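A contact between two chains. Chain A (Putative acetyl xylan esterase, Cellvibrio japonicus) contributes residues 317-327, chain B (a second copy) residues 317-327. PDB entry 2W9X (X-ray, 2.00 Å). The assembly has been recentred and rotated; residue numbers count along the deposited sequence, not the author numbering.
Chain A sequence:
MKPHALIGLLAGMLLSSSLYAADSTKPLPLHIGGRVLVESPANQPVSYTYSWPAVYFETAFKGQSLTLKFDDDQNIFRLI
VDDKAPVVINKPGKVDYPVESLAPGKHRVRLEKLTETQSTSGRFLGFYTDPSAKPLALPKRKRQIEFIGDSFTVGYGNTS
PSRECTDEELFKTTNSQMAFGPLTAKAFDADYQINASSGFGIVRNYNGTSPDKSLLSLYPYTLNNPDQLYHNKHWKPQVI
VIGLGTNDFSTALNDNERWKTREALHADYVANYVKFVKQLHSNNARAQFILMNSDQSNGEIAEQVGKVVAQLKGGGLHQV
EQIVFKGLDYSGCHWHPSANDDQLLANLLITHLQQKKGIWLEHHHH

Chain A, residues 317-327: LHQVEQIVFKG
Chain B (317-327) LHQVEQIVFKG

This is a small, nearly twofold-symmetric contact between two antiparallel copies of one segment, held by water bridges and histidine packing, with no direct hydrogen bond across it. The end-to-end directions, CA 318 to CA 326, lie 163° apart. The two stretches bury 255 Å² in total.

Each chain enters through a loop and continues as a strand from residue 320. Phi/psi is near -95/-18 at residue 318 and -81/58 at 319. From 320 to 325 the values are extended, roughly -97 to -142 and 118 to 162. A:Lys326 and B:Lys326 stay extended, near -142/156, and A:Gly327 and B:Gly327 turn to 77/32. In each loop a weak hydrogen bond closes the bend: A:Val320 N to A:His318 O is 2.8 Å, and B:Val320 N to B:His318 O is 2.8 Å.

The register centres on A:Glu321 and B:Glu321, with A:Glu321 CA 7.3 Å from B:Glu321 CA. A:His318 CA lies 7.6 Å from B:Ile323 CA. The backbones are too far apart to pair directly as a sheet.

A:His318 and B:His318 make the main contacts. In both, the CA-to-CB bond points toward the other stretch, with chi1 m (-57° in A, -52° in B) and chi2 near -70°. A:His318 CE1 approaches B:Val324 O at 3.1 Å, and B:His318 CE1 approaches A:Val324 O at 3.3 Å. The carbon thus sits against a carbonyl oxygen. The lysines pack at the ring edge: B:Lys326 CD is 3.8 Å from A:His318 CE1, and A:Lys326 CD is 3.8 Å from B:His318 CE1. Both lysines point toward the partner from CA to CB, with rotamers m, t, p, p. Their NZ atoms bond elsewhere in the structure.

One water completes each histidine contact. Water 1 lies 2.7 Å from A:His318 ND1 and accepts from B:Val324 N at 3.0 Å. Water 2 lies 2.9 Å from B:His318 ND1 and accepts from A:Val324 N at 3.0 Å. A:Val324 and B:Val324 therefore each meet the partner histidine through both backbone polar atoms, N by way of water and O at CE1. In both valines chi1 is t and the CA-to-CB bond points sideways.

At the centre the symmetry breaks. A:Glu321 has chi1 m (-55°), chi2 t and chi3 95°; B:Glu321 has chi1 p (54°), chi2 t and chi3 -20°. A:Glu321 points sideways from CA to CB, but its end comes nearer; B:Glu321 points toward. A:Glu321 OE1 and B:Glu321 OE1 are 4.0 Å apart, a close approach of like charges. Each OE2 is hydrogen-bonded elsewhere.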

ATOM      1  N   LEU A 317      10.765  -6.565   3.717  1.00 37.43           N
ATOM      2  CA  LEU A 317       9.488  -7.249   3.930  1.00 38.54           C
ATOM      3  C   LEU A 317       8.412  -6.345   3.372  1.00 38.72           C
ATOM      4  O   LEU A 317       7.975  -5.393   4.035  1.00 39.46           O
ATOM      5  CB  LEU A 317       9.257  -7.521   5.433  1.00 38.45           C
ATOM      6  CG  LEU A 317       8.242  -8.585   5.909  1.00 38.10           C
ATOM      7  CD1 LEU A 317       8.522  -8.965   7.367  1.00 38.14           C
ATOM      8  CD2 LEU A 317       6.804  -8.127   5.773  1.00 35.72           C
ATOM      9  N   HIS A 318       8.012  -6.620   2.135  1.00 38.69           N
ATOM     10  CA  HIS A 318       7.224  -5.672   1.370  1.00 38.92           C
ATOM     11  C   HIS A 318       5.716  -5.952   1.400  1.00 39.25           C
ATOM     12  O   HIS A 318       4.914  -5.057   1.126  1.00 39.31           O
ATOM     13  CB  HIS A 318       7.738  -5.596  -0.075  1.00 39.43           C
ATOM     14  CG  HIS A 318       9.195  -5.221  -0.198  1.00 39.82           C
ATOM     15  ND1 HIS A 318       9.680  -3.959   0.094  1.00 38.37           N
ATOM     16  CD2 HIS A 318      10.268  -5.952  -0.608  1.00 41.12           C
ATOM     17  CE1 HIS A 318      10.984  -3.935  -0.118  1.00 40.51           C
ATOM     18  NE2 HIS A 318      11.365  -5.127  -0.557  1.00 39.77           N
ATOM     19  N   GLN A 319       5.335  -7.176   1.767  1.00 39.17           N
ATOM     20  CA  GLN A 319       3.934  -7.623   1.757  1.00 39.50           C
ATOM     21  C   GLN A 319       3.189  -7.178   3.015  1.00 39.29           C
ATOM     22  O   GLN A 319       2.654  -7.988   3.783  1.00 39.75           O
ATOM     23  CB  GLN A 319       3.841  -9.146   1.568  1.00 39.57           C
ATOM     24  CG  GLN A 319       4.651  -9.973   2.594  1.00 41.20           C
ATOM     25  CD  GLN A 319       6.091 -10.257   2.165  1.00 45.12           C
ATOM     26  OE1 GLN A 319       6.339 -11.119   1.315  1.00 48.94           O
ATOM     27  NE2 GLN A 319       7.045  -9.581   2.795  1.00 43.40           N
ATOM     28  N   VAL A 320       3.179  -5.871   3.215  1.00 39.12           N
ATOM     29  CA  VAL A 320       2.562  -5.258   4.366  1.00 38.87           C
ATOM     30  C   VAL A 320       1.891  -3.939   3.930  1.00 38.89           C
ATOM     31  O   VAL A 320       2.454  -3.167   3.134  1.00 37.61           O
ATOM     32  CB  VAL A 320       3.573  -5.053   5.530  1.00 38.65           C
ATOM     33  CG1 VAL A 320       4.718  -4.116   5.125  1.00 38.97           C
ATOM     34  CG2 VAL A 320       2.850  -4.551   6.794  1.00 38.75           C
ATOM     35  N   GLU A 321       0.672  -3.734   4.424  1.00 39.38           N
ATOM     36  CA  GLU A 321      -0.122  -2.557   4.096  1.00 40.00           C
ATOM     37  C   GLU A 321      -0.770  -2.003   5.360  1.00 39.37           C
ATOM     38  O   GLU A 321      -0.956  -2.721   6.362  1.00 38.47           O
ATOM     39  CB  GLU A 321      -1.253  -2.905   3.129  1.00 40.55           C
ATOM     40  CG  GLU A 321      -0.861  -3.595   1.840  1.00 42.61           C
ATOM     41  CD  GLU A 321      -2.096  -4.044   1.068  1.00 42.44           C
ATOM     42  OE1 GLU A 321      -2.546  -3.292   0.175  1.00 45.11           O
ATOM     43  OE2 GLU A 321      -2.634  -5.130   1.392  1.00 46.17           O
ATOM     44  N   GLN A 322      -1.132  -0.726   5.292  1.00 38.50           N
ATOM     45  CA  GLN A 322      -1.853  -0.062   6.365  1.00 38.11           C
ATOM     46  C   GLN A 322      -3.311   0.169   5.969  1.00 38.25           C
ATOM     47  O   GLN A 322      -3.612   0.442   4.791  1.00 38.01           O
ATOM     48  CB  GLN A 322      -1.189   1.292   6.663  1.00 38.29           C
ATOM     49  CG  GLN A 322      -1.879   2.110   7.750  1.00 37.16           C
ATOM     50  CD  GLN A 322      -1.042   3.295   8.170  1.00 37.80           C
ATOM     51  OE1 GLN A 322      -0.262   3.829   7.376  1.00 36.60           O
ATOM     52  NE2 GLN A 322      -1.185   3.705   9.434  1.00 35.63           N
ATOM     53  N   ILE A 323      -4.197   0.048   6.958  1.00 38.14           N
ATOM     54  CA  ILE A 323      -5.589   0.487   6.849  1.00 38.36           C
ATOM     55  C   ILE A 323      -5.866   1.367   8.053  1.00 38.38           C
ATOM     56  O   ILE A 323      -5.573   0.993   9.199  1.00 38.76           O
ATOM     57  CB  ILE A 323      -6.591  -0.709   6.822  1.00 38.29           C
ATOM     58  CG1 ILE A 323      -6.524  -1.420   5.468  1.00 38.90           C
ATOM     59  CG2 ILE A 323      -8.056  -0.230   7.123  1.00 38.16           C
ATOM     60  CD1 ILE A 323      -7.561  -2.540   5.270  1.00 39.15           C
ATOM     61  N   VAL A 324      -6.387   2.562   7.787  1.00 38.40           N
ATOM     62  CA  VAL A 324      -6.814   3.455   8.839  1.00 38.01           C
ATOM     63  C   VAL A 324      -8.326   3.568   8.723  1.00 38.01           C
ATOM     64  O   VAL A 324      -8.843   4.025   7.695  1.00 37.93           O
ATOM     65  CB  VAL A 324      -6.179   4.872   8.751  1.00 37.86           C
ATOM     66  CG1 VAL A 324      -6.709   5.740   9.901  1.00 40.34           C
ATOM     67  CG2 VAL A 324      -4.634   4.815   8.795  1.00 36.68           C
ATOM     68  N   PHE A 325      -9.037   3.148   9.762  1.00 37.36           N
ATOM     69  CA  PHE A 325     -10.495   3.171   9.675  1.00 37.51           C
ATOM     70  C   PHE A 325     -11.090   4.411  10.312  1.00 38.40           C
ATOM     71  O   PHE A 325     -10.524   4.951  11.285  1.00 37.94           O
ATOM     72  CB  PHE A 325     -11.131   1.881  10.212  1.00 37.35           C
ATOM     73  CG  PHE A 325     -10.813   1.581  11.645  1.00 36.01           C
ATOM     74  CD1 PHE A 325     -11.482   2.242  12.679  1.00 37.22           C
ATOM     75  CD2 PHE A 325      -9.876   0.592  11.966  1.00 34.45           C
ATOM     76  CE1 PHE A 325     -11.188   1.949  14.008  1.00 36.64           C
ATOM     77  CE2 PHE A 325      -9.578   0.303  13.278  1.00 35.09           C
ATOM     78  CZ  PHE A 325     -10.237   0.987  14.304  1.00 36.81           C
ATOM     79  N   LYS A 326     -12.232   4.838   9.753  1.00 37.85           N
ATOM     80  CA  LYS A 326     -12.850   6.111  10.035  1.00 37.92           C
ATOM     81  C   LYS A 326     -14.375   5.964  10.097  1.00 37.83           C
ATOM     82  O   LYS A 326     -14.949   5.050   9.488  1.00 37.25           O
ATOM     83  CB  LYS A 326     -12.540   7.136   8.910  1.00 37.25           C
ATOM     84  CG  LYS A 326     -11.034   7.415   8.606  1.00 38.30           C
ATOM     85  CD  LYS A 326     -10.902   8.384   7.438  1.00 38.61           C
ATOM     86  CE  LYS A 326     -11.409   9.800   7.773  1.00 38.84           C
ATOM     87  NZ  LYS A 326     -10.891  10.238   9.101  1.00 37.48           N
ATOM     88  N   GLY A 327     -15.026   6.876  10.815  1.00 38.08           N
ATOM     89  CA  GLY A 327     -16.478   7.037  10.714  1.00 38.02           C
ATOM     90  C   GLY A 327     -17.311   6.001  11.427  1.00 39.41           C
ATOM     91  O   GLY A 327     -18.424   5.675  10.978  1.00 40.00           O
TER
ATOM     92  N   LEU B 317      -8.184   9.468   2.440  1.00 36.65           N
ATOM     93  CA  LEU B 317      -7.701   9.136   1.106  1.00 37.45           C
ATOM     94  C   LEU B 317      -6.958   7.811   1.185  1.00 38.04           C
ATOM     95  O   LEU B 317      -5.751   7.767   1.450  1.00 38.64           O
ATOM     96  CB  LEU B 317      -6.775  10.233   0.555  1.00 37.42           C
ATOM     97  CG  LEU B 317      -6.510  10.254  -0.965  1.00 37.43           C
ATOM     98  CD1 LEU B 317      -6.143  11.668  -1.396  1.00 37.53           C
ATOM     99  CD2 LEU B 317      -5.424   9.269  -1.400  1.00 36.56           C
ATOM    100  N   HIS B 318      -7.682   6.726   0.967  1.00 38.11           N
ATOM    101  CA  HIS B 318      -7.143   5.438   1.288  1.00 38.78           C
ATOM    102  C   HIS B 318      -6.394   4.787   0.125  1.00 39.00           C
ATOM    103  O   HIS B 318      -5.597   3.882   0.346  1.00 38.55           O
ATOM    104  CB  HIS B 318      -8.241   4.535   1.849  1.00 39.08           C
ATOM    105  CG  HIS B 318      -9.007   5.150   2.989  1.00 40.71           C
ATOM    106  ND1 HIS B 318      -8.465   5.334   4.248  1.00 38.67           N
ATOM    107  CD2 HIS B 318     -10.288   5.602   3.061  1.00 40.33           C
ATOM    108  CE1 HIS B 318      -9.377   5.872   5.039  1.00 41.01           C
ATOM    109  NE2 HIS B 318     -10.490   6.044   4.345  1.00 38.79           N
ATOM    110  N   GLN B 319      -6.622   5.269  -1.102  1.00 39.23           N
ATOM    111  CA  GLN B 319      -6.029   4.634  -2.302  1.00 39.70           C
ATOM    112  C   GLN B 319      -4.570   5.052  -2.519  1.00 39.19           C
ATOM    113  O   GLN B 319      -4.187   5.590  -3.552  1.00 39.32           O
ATOM    114  CB  GLN B 319      -6.910   4.834  -3.560  1.00 40.45           C
ATOM    115  CG  GLN B 319      -7.166   6.294  -3.991  1.00 43.56           C
ATOM    116  CD  GLN B 319      -8.395   6.903  -3.345  1.00 47.16           C
ATOM    117  OE1 GLN B 319      -8.440   7.103  -2.131  1.00 48.06           O
ATOM    118  NE2 GLN B 319      -9.404   7.221  -4.163  1.00 49.69           N
ATOM    119  N   VAL B 320      -3.758   4.801  -1.504  1.00 38.98           N
ATOM    120  CA  VAL B 320      -2.359   5.164  -1.544  1.00 39.48           C
ATOM    121  C   VAL B 320      -1.540   4.049  -0.875  1.00 39.43           C
ATOM    122  O   VAL B 320      -1.956   3.455   0.133  1.00 38.91           O
ATOM    123  CB  VAL B 320      -2.120   6.609  -0.963  1.00 39.54           C
ATOM    124  CG1 VAL B 320      -2.639   6.730   0.463  1.00 41.00           C
ATOM    125  CG2 VAL B 320      -0.642   7.057  -1.091  1.00 39.76           C
ATOM    126  N   GLU B 321      -0.406   3.730  -1.481  1.00 39.50           N
ATOM    127  CA  GLU B 321       0.505   2.760  -0.901  1.00 40.48           C
ATOM    128  C   GLU B 321       1.976   3.161  -1.089  1.00 39.64           C
ATOM    129  O   GLU B 321       2.303   4.014  -1.925  1.00 39.67           O
ATOM    130  CB  GLU B 321       0.208   1.339  -1.420  1.00 40.80           C
ATOM    131  CG  GLU B 321       0.187   1.197  -2.927  1.00 43.37           C
ATOM    132  CD  GLU B 321      -0.605  -0.033  -3.441  1.00 42.94           C
ATOM    133  OE1 GLU B 321      -0.854  -1.016  -2.689  1.00 45.00           O
ATOM    134  OE2 GLU B 321      -0.955  -0.010  -4.640  1.00 43.81           O
ATOM    135  N   GLN B 322       2.856   2.559  -0.298  1.00 38.78           N
ATOM    136  CA  GLN B 322       4.277   2.843  -0.375  1.00 37.90           C
ATOM    137  C   GLN B 322       5.022   1.673  -1.003  1.00 38.16           C
ATOM    138  O   GLN B 322       4.680   0.505  -0.752  1.00 37.69           O
ATOM    139  CB  GLN B 322       4.817   3.121   1.034  1.00 38.73           C
ATOM    140  CG  GLN B 322       6.340   3.345   1.143  1.00 37.30           C
ATOM    141  CD  GLN B 322       6.759   3.766   2.533  1.00 37.71           C
ATOM    142  OE1 GLN B 322       6.118   3.390   3.518  1.00 38.94           O
ATOM    143  NE2 GLN B 322       7.847   4.549   2.629  1.00 36.74           N
ATOM    144  N   ILE B 323       6.018   1.994  -1.831  1.00 37.62           N
ATOM    145  CA  ILE B 323       7.022   1.025  -2.302  1.00 38.13           C
ATOM    146  C   ILE B 323       8.394   1.545  -1.893  1.00 37.74           C
ATOM    147  O   ILE B 323       8.723   2.737  -2.108  1.00 38.64           O
ATOM    148  CB  ILE B 323       6.946   0.763  -3.835  1.00 38.27           C
ATOM    149  CG1 ILE B 323       5.658  -0.010  -4.187  1.00 37.26           C
ATOM    150  CG2 ILE B 323       8.209   0.014  -4.337  1.00 37.81           C
ATOM    151  CD1 ILE B 323       5.477  -0.269  -5.700  1.00 39.99           C
ATOM    152  N   VAL B 324       9.159   0.681  -1.225  1.00 37.68           N
ATOM    153  CA  VAL B 324      10.561   0.970  -0.900  1.00 37.62           C
ATOM    154  C   VAL B 324      11.438   0.031  -1.718  1.00 38.08           C
ATOM    155  O   VAL B 324      11.342  -1.207  -1.577  1.00 37.87           O
ATOM    156  CB  VAL B 324      10.865   0.793   0.595  1.00 36.85           C
ATOM    157  CG1 VAL B 324      12.326   1.092   0.867  1.00 39.12           C
ATOM    158  CG2 VAL B 324       9.935   1.676   1.432  1.00 35.20           C
ATOM    159  N   PHE B 325      12.272   0.602  -2.588  1.00 37.68           N
ATOM    160  CA  PHE B 325      13.096  -0.250  -3.447  1.00 37.47           C
ATOM    161  C   PHE B 325      14.492  -0.429  -2.872  1.00 38.31           C
ATOM    162  O   PHE B 325      15.001   0.443  -2.147  1.00 37.44           O
ATOM    163  CB  PHE B 325      13.108   0.211  -4.920  1.00 37.03           C
ATOM    164  CG  PHE B 325      13.607   1.619  -5.136  1.00 37.38           C
ATOM    165  CD1 PHE B 325      14.976   1.904  -5.170  1.00 37.12           C
ATOM    166  CD2 PHE B 325      12.702   2.658  -5.367  1.00 37.74           C
ATOM    167  CE1 PHE B 325      15.421   3.213  -5.389  1.00 36.37           C
ATOM    168  CE2 PHE B 325      13.154   3.959  -5.594  1.00 36.96           C
ATOM    169  CZ  PHE B 325      14.500   4.223  -5.610  1.00 35.15           C
ATOM    170  N   LYS B 326      15.081  -1.585  -3.183  1.00 38.03           N
ATOM    171  CA  LYS B 326      16.328  -2.054  -2.580  1.00 38.90           C
ATOM    172  C   LYS B 326      17.175  -2.780  -3.626  1.00 38.72           C
ATOM    173  O   LYS B 326      16.651  -3.270  -4.637  1.00 37.80           O
ATOM    174  CB  LYS B 326      16.033  -3.062  -1.449  1.00 38.91           C
ATOM    175  CG  LYS B 326      15.045  -2.590  -0.356  1.00 39.52           C
ATOM    176  CD  LYS B 326      14.732  -3.737   0.603  1.00 39.49           C
ATOM    177  CE  LYS B 326      15.979  -4.236   1.377  1.00 40.08           C
ATOM    178  NZ  LYS B 326      16.720  -3.079   1.949  1.00 40.73           N
ATOM    179  N   GLY B 327      18.480  -2.835  -3.379  1.00 38.49           N
ATOM    180  CA  GLY B 327      19.368  -3.751  -4.104  1.00 38.95           C
ATOM    181  C   GLY B 327      19.710  -3.313  -5.516  1.00 39.92           C
ATOM    182  O   GLY B 327      19.874  -4.152  -6.400  1.00 39.74           O
TER
HETATM  183  O   HOH W   1       7.978  -1.997  -0.521  1.00 23.36           O
HETATM  184  O   HOH W   2      -6.770   3.096   4.872  1.00 31.06           O